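Local coordinates for Nrps/pks (Streptomyces albus, PDB 4OPE), which probably catalyses decarboxylative Claisen condensation as a ketosynthase domain, extending the polyketide chain on the "AT-less" assembly line that makes oxazolomycin, at residues V10-A15 with A245-R250. Residues are numbered along the deposited sequence; the frame is centred on the assembly and turned at random.
Sequences VIVGVA and AVLLKR
The carbonyl oxygen of Leu-247 is gripped by two neighbouring residues of 10-15: the amide N of Val-12 lies 2.8 Å from Leu-247 O, in a nearly straight bond (N-H...O 170°), while Ile-11 CA adds a weaker CH...O contact. This bond sits within a beta bulge. Ile-11 pairs with Leu-248 and Val-14 with Val-246, so Val-12 and Gly-13 together stand against the single residue Leu-247. Val-12 psi of 7°, far from the extended value, marks the kink. Leu-247 N donates to Gly-13 O at 3.0 Å, and Val-14 N bonds to the carboxylate of Asp-108.

The kink lays Val-12 across the Lys-249 chain at about a right angle, its CG1 and CG2 each 4.0 Å from Lys-249 CD. With CG1 anti to the carbonyl carbon (chi1 -55°), CG2 falls between the backbone N and the carbonyl carbon and also reaches Leu-247 CD2 at 4.0 Å. An alanine at Val-12 would probably open a gap beside Leu-247 and free the Lys-249 methylenes to shift.

On the face shared by Ile-11 and Leu-248, their chains run side by side, Ile-11 CG1 3.6 Å from Leu-248 CD2, and Leu-248 packs on helix 178-192. The opposite face puts Leu-247, Ala-15 and Ala-245 against helix 93-108, as expected for the layered thiolase fold. Regular pairing resumes past the bulge, where Ala-15 and Ala-245 exchange two 3.0 Å N-to-O bonds. The contact thus rests mostly on backbone amides joining the strands and aliphatic groups packing both faces, the Lys-249 charge and Asp-108 carboxylate being polar exceptions.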
# COMPACT_ATOMS: atom_id res chain seq x y z
N VAL A 10 18.25 3.82 -11.09
CA VAL A 10 19.26 2.90 -10.59
C VAL A 10 19.16 2.72 -9.09
O VAL A 10 18.57 3.53 -8.39
CB VAL A 10 20.68 3.39 -10.88
CG1 VAL A 10 20.89 3.52 -12.40
CG2 VAL A 10 20.97 4.71 -10.17
N ILE A 11 19.73 1.62 -8.62
CA ILE A 11 19.78 1.30 -7.24
C ILE A 11 21.18 1.66 -6.76
O ILE A 11 22.18 1.17 -7.27
CB ILE A 11 19.59 -0.21 -7.00
CG1 ILE A 11 18.16 -0.65 -7.30
CG2 ILE A 11 19.96 -0.62 -5.55
CD1 ILE A 11 18.00 -2.15 -7.23
N VAL A 12 21.25 2.46 -5.72
CA VAL A 12 22.54 2.88 -5.23
C VAL A 12 22.84 2.44 -3.82
O VAL A 12 23.80 2.87 -3.27
CB VAL A 12 22.66 4.40 -5.28
CG1 VAL A 12 22.37 4.91 -6.68
CG2 VAL A 12 21.75 5.07 -4.25
N GLY A 13 22.00 1.63 -3.21
CA GLY A 13 22.38 1.03 -1.91
C GLY A 13 21.38 -0.02 -1.53
O GLY A 13 20.28 -0.00 -2.01
N VAL A 14 21.76 -0.92 -0.67
CA VAL A 14 20.84 -1.97 -0.22
C VAL A 14 21.20 -2.37 1.19
O VAL A 14 22.37 -2.31 1.57
CB VAL A 14 20.89 -3.22 -1.17
CG1 VAL A 14 22.34 -3.71 -1.40
CG2 VAL A 14 19.96 -4.35 -0.72
N ALA A 15 20.21 -2.81 1.93
CA ALA A 15 20.42 -3.30 3.26
C ALA A 15 19.33 -4.28 3.65
O ALA A 15 18.24 -4.26 3.09
CB ALA A 15 20.47 -2.13 4.21
N ALA A 245 15.67 -3.13 2.18
CA ALA A 245 15.37 -1.92 1.45
C ALA A 245 16.49 -1.60 0.48
O ALA A 245 17.65 -1.93 0.72
CB ALA A 245 15.20 -0.79 2.44
N VAL A 246 16.12 -0.95 -0.61
CA VAL A 246 17.05 -0.45 -1.56
C VAL A 246 16.81 1.04 -1.70
O VAL A 246 15.72 1.57 -1.38
CB VAL A 246 16.86 -1.11 -2.94
CG1 VAL A 246 17.18 -2.58 -2.90
CG2 VAL A 246 15.45 -0.92 -3.46
N LEU A 247 17.81 1.74 -2.23
CA LEU A 247 17.70 3.21 -2.40
C LEU A 247 17.81 3.52 -3.86
O LEU A 247 18.75 3.06 -4.52
CB LEU A 247 18.78 3.95 -1.60
CG LEU A 247 18.60 5.49 -1.58
CD1 LEU A 247 17.39 5.91 -0.81
CD2 LEU A 247 19.79 6.16 -0.95
N LEU A 248 16.86 4.29 -4.35
CA LEU A 248 16.68 4.53 -5.78
C LEU A 248 16.90 5.99 -6.19
O LEU A 248 16.68 6.91 -5.40
CB LEU A 248 15.28 4.10 -6.17
CG LEU A 248 14.92 2.65 -5.83
CD1 LEU A 248 13.41 2.46 -5.79
CD2 LEU A 248 15.53 1.71 -6.84
N LYS A 249 17.34 6.18 -7.42
CA LYS A 249 17.85 7.47 -7.92
C LYS A 249 17.80 7.44 -9.45
O LYS A 249 17.94 6.38 -10.04
CB LYS A 249 19.32 7.59 -7.54
CG LYS A 249 19.79 8.87 -6.89
CD LYS A 249 20.90 8.56 -5.92
CE LYS A 249 21.28 9.75 -5.04
NZ LYS A 249 21.73 9.29 -3.68
N ARG A 250 17.65 8.60 -10.09
CA ARG A 250 17.93 8.72 -11.52
C ARG A 250 19.40 8.50 -11.80
O ARG A 250 20.25 8.98 -11.02
CB ARG A 250 17.56 10.09 -12.03
CG ARG A 250 16.08 10.25 -12.21
CD ARG A 250 15.79 11.57 -12.85
NE ARG A 250 14.38 11.95 -12.80
CZ ARG A 250 13.45 11.51 -13.64
NH1 ARG A 250 13.75 10.61 -14.59
NH2 ARG A 250 12.21 11.96 -13.52